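Local coordinates for adhesion and penetration protein autotransporter (Haemophilus influenzae, PDB 3SYJ), which mediates bacterial adherence, aggregation and biofilm formation as a self-associating autotransporter passenger domain and is probably also a serine protease, at residues 83-91 against 674-682. Residues are numbered along the deposited sequence; the frame is centred on the assembly and turned at random.
Sequences GAEGNNPDQ and TRSDWTGLT
W678, at the turn of a beta-hairpin projecting from the solenoid, lays its ring over the backbone of G86, joining that hairpin to a loop of the N-terminal protease-like region; this is loop-on-loop packing between domains, in which the lack of a side chain on G86 lets the ring settle directly on its CA. The CA of G86 stands 3.4 Å from the centroid of the W678 six-membered ring, close to its normal, a CH-pi contact. With CG anti to the backbone N (chi1 -172°), the indole swings back over the loop although its CB points away. E85 meets the ring at its edge through CG, 3.6 Å from W678 CZ3. Over that ring's face too, the backbone N-H of N87 donates to W678 O at 2.8 Å, in the carbonyl plane. Water 1 ties E85 O and N88 N to D677 O, and water 2 links N88 ND2 to that same carbonyl, so D677 O receives two water hydrogens. The amide of N88 packs on G680, CG to CA 3.5 Å, while its OD1 closes an Asx turn with D90 N. At the far end D90 OD2 forms a weak, long salt bridge to R675 NH1 (3.4 Å), reaching the guanidinium near its plane; R491 also pairs with D90, and N494 O accepts from R675 NH2. Y598 stacks on W678, and R675 and T682, on the antiparallel strands 669-675 and 682-688, rest their side chains on strand 536-539.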
loop_
_atom_site.group_PDB
_atom_site.type_symbol
_atom_site.label_atom_id
_atom_site.label_comp_id
_atom_site.label_asym_id
_atom_site.label_seq_id
_atom_site.Cartn_x
_atom_site.Cartn_y
_atom_site.Cartn_z
ATOM N N GLY A 83 -46.654 13.619 -30.183
ATOM C CA GLY A 83 -45.544 13.869 -29.285
ATOM C C GLY A 83 -45.986 14.032 -27.850
ATOM O O GLY A 83 -46.907 13.356 -27.387
ATOM N N ALA A 84 -45.326 14.939 -27.144
ATOM C CA ALA A 84 -45.625 15.176 -25.748
ATOM C C ALA A 84 -46.393 16.479 -25.574
ATOM O O ALA A 84 -46.418 17.326 -26.475
ATOM C CB ALA A 84 -44.345 15.197 -24.942
ATOM N N GLU A 85 -47.033 16.623 -24.416
ATOM C CA GLU A 85 -47.826 17.804 -24.109
ATOM C C GLU A 85 -46.888 18.955 -23.826
ATOM O O GLU A 85 -45.746 18.739 -23.426
ATOM C CB GLU A 85 -48.676 17.552 -22.860
ATOM C CG GLU A 85 -47.860 17.526 -21.563
ATOM C CD GLU A 85 -48.691 17.165 -20.337
ATOM O OE1 GLU A 85 -49.926 17.078 -20.457
ATOM O OE2 GLU A 85 -48.106 16.965 -19.251
ATOM N N GLY A 86 -47.355 20.180 -24.022
ATOM C CA GLY A 86 -46.594 21.330 -23.566
ATOM C C GLY A 86 -46.096 22.272 -24.637
ATOM O O GLY A 86 -46.344 22.078 -25.824
ATOM N N ASN A 87 -45.377 23.301 -24.212
ATOM C CA ASN A 87 -45.006 24.368 -25.123
ATOM C C ASN A 87 -43.504 24.613 -25.238
ATOM O O ASN A 87 -43.079 25.690 -25.649
ATOM C CB ASN A 87 -45.750 25.655 -24.743
ATOM C CG ASN A 87 -47.244 25.563 -25.026
ATOM O OD1 ASN A 87 -47.658 24.999 -26.042
ATOM N ND2 ASN A 87 -48.059 26.113 -24.129
ATOM N N ASN A 88 -42.713 23.609 -24.874
ATOM C CA ASN A 88 -41.263 23.673 -25.010
ATOM C C ASN A 88 -40.920 23.772 -26.488
ATOM O O ASN A 88 -41.117 22.812 -27.226
ATOM C CB ASN A 88 -40.625 22.418 -24.385
ATOM C CG ASN A 88 -39.102 22.377 -24.536
ATOM O OD1 ASN A 88 -38.484 23.280 -25.109
ATOM N ND2 ASN A 88 -38.495 21.316 -24.022
ATOM N N PRO A 89 -40.421 24.939 -26.932
ATOM C CA PRO A 89 -40.127 25.171 -28.358
ATOM C C PRO A 89 -39.085 24.202 -28.959
ATOM O O PRO A 89 -39.063 24.029 -30.177
ATOM C CB PRO A 89 -39.614 26.619 -28.378
ATOM C CG PRO A 89 -39.130 26.858 -26.966
ATOM C CD PRO A 89 -40.146 26.140 -26.127
ATOM N N ASP A 90 -38.256 23.576 -28.124
ATOM C CA ASP A 90 -37.299 22.571 -28.603
ATOM C C ASP A 90 -37.970 21.381 -29.284
ATOM O O ASP A 90 -37.319 20.624 -30.003
ATOM C CB ASP A 90 -36.417 22.060 -27.458
ATOM C CG ASP A 90 -35.458 23.115 -26.953
ATOM O OD1 ASP A 90 -35.557 24.261 -27.433
ATOM O OD2 ASP A 90 -34.623 22.807 -26.076
ATOM N N GLN A 91 -39.266 21.212 -29.057
ATOM C CA GLN A 91 -39.958 20.032 -29.565
ATOM C C GLN A 91 -40.285 20.142 -31.042
ATOM O O GLN A 91 -40.382 19.132 -31.736
ATOM C CB GLN A 91 -41.238 19.747 -28.777
ATOM C CG GLN A 91 -42.050 18.597 -29.367
ATOM C CD GLN A 91 -43.181 18.130 -28.456
ATOM O OE1 GLN A 91 -43.829 18.943 -27.778
ATOM N NE2 GLN A 91 -43.426 16.814 -28.439
ATOM N N THR A 674 -33.744 22.629 -11.978
ATOM C CA THR A 674 -34.703 21.777 -12.676
ATOM C C THR A 674 -35.208 22.485 -13.919
ATOM O O THR A 674 -35.357 23.711 -13.925
ATOM C CB THR A 674 -35.928 21.458 -11.796
ATOM O OG1 THR A 674 -36.545 22.685 -11.395
ATOM C CG2 THR A 674 -35.528 20.676 -10.560
ATOM N N ARG A 675 -35.462 21.712 -14.974
ATOM C CA ARG A 675 -36.037 22.256 -16.200
ATOM C C ARG A 675 -37.511 21.875 -16.338
ATOM O O ARG A 675 -37.896 20.733 -16.098
ATOM C CB ARG A 675 -35.259 21.812 -17.447
ATOM C CG ARG A 675 -36.090 21.984 -18.715
ATOM C CD ARG A 675 -35.317 22.491 -19.921
ATOM N NE ARG A 675 -34.876 21.391 -20.759
ATOM C CZ ARG A 675 -34.839 21.400 -22.090
ATOM N NH1 ARG A 675 -35.235 22.457 -22.789
ATOM N NH2 ARG A 675 -34.410 20.317 -22.726
ATOM N N SER A 676 -38.338 22.838 -16.722
ATOM C CA SER A 676 -39.762 22.591 -16.860
ATOM C C SER A 676 -40.041 21.849 -18.151
ATOM O O SER A 676 -39.671 22.320 -19.224
ATOM C CB SER A 676 -40.524 23.908 -16.855
ATOM O OG SER A 676 -41.806 23.746 -17.430
ATOM N N ASP A 677 -40.696 20.694 -18.048
ATOM C CA ASP A 677 -41.135 19.947 -19.227
ATOM C C ASP A 677 -42.124 20.763 -20.057
ATOM O O ASP A 677 -42.216 20.605 -21.281
ATOM C CB ASP A 677 -41.793 18.623 -18.824
ATOM C CG ASP A 677 -40.788 17.584 -18.363
ATOM O OD1 ASP A 677 -39.626 17.633 -18.817
ATOM O OD2 ASP A 677 -41.160 16.707 -17.555
ATOM N N TRP A 678 -42.860 21.639 -19.378
ATOM C CA TRP A 678 -43.946 22.373 -20.015
ATOM C C TRP A 678 -43.463 23.563 -20.836
ATOM O O TRP A 678 -44.030 23.868 -21.881
ATOM C CB TRP A 678 -44.995 22.818 -18.984
ATOM C CG TRP A 678 -46.218 23.400 -19.638
ATOM C CD1 TRP A 678 -46.505 24.724 -19.809
ATOM C CD2 TRP A 678 -47.297 22.675 -20.244
ATOM N NE1 TRP A 678 -47.698 24.869 -20.475
ATOM C CE2 TRP A 678 -48.204 23.627 -20.755
ATOM C CE3 TRP A 678 -47.587 21.316 -20.402
ATOM C CZ2 TRP A 678 -49.379 23.261 -21.412
ATOM C CZ3 TRP A 678 -48.750 20.956 -21.054
ATOM C CH2 TRP A 678 -49.632 21.922 -21.549
ATOM N N THR A 679 -42.414 24.229 -20.370
ATOM C CA THR A 679 -41.917 25.421 -21.049
ATOM C C THR A 679 -40.499 25.277 -21.607
ATOM O O THR A 679 -40.074 26.075 -22.442
ATOM C CB THR A 679 -41.905 26.613 -20.106
ATOM O OG1 THR A 679 -40.945 26.375 -19.069
ATOM C CG2 THR A 679 -43.287 26.805 -19.485
ATOM N N GLY A 680 -39.767 24.272 -21.140
ATOM C CA GLY A 680 -38.383 24.117 -21.540
ATOM C C GLY A 680 -37.454 25.024 -20.755
ATOM O O GLY A 680 -36.246 24.987 -20.959
ATOM N N LEU A 681 -38.014 25.838 -19.861
ATOM C CA LEU A 681 -37.221 26.764 -19.044
ATOM C C LEU A 681 -36.493 26.119 -17.862
ATOM O O LEU A 681 -37.037 25.248 -17.189
ATOM C CB LEU A 681 -38.106 27.884 -18.522
ATOM C CG LEU A 681 -38.270 29.037 -19.499
ATOM C CD1 LEU A 681 -39.363 29.979 -19.017
ATOM C CD2 LEU A 681 -36.944 29.765 -19.672
ATOM N N THR A 682 -35.270 26.564 -17.593
ATOM C CA THR A 682 -34.501 26.018 -16.479
ATOM C C THR A 682 -34.468 27.010 -15.331
ATOM O O THR A 682 -34.251 28.199 -15.539
ATOM C CB THR A 682 -33.055 25.667 -16.897
ATOM O OG1 THR A 682 -33.090 24.775 -18.016
ATOM C CG2 THR A 682 -32.295 25.002 -15.750
HETATM O O HOH W 1 -43.447 20.737 -24.063
HETATM O O HOH W 2 -40.088 19.222 -22.727
#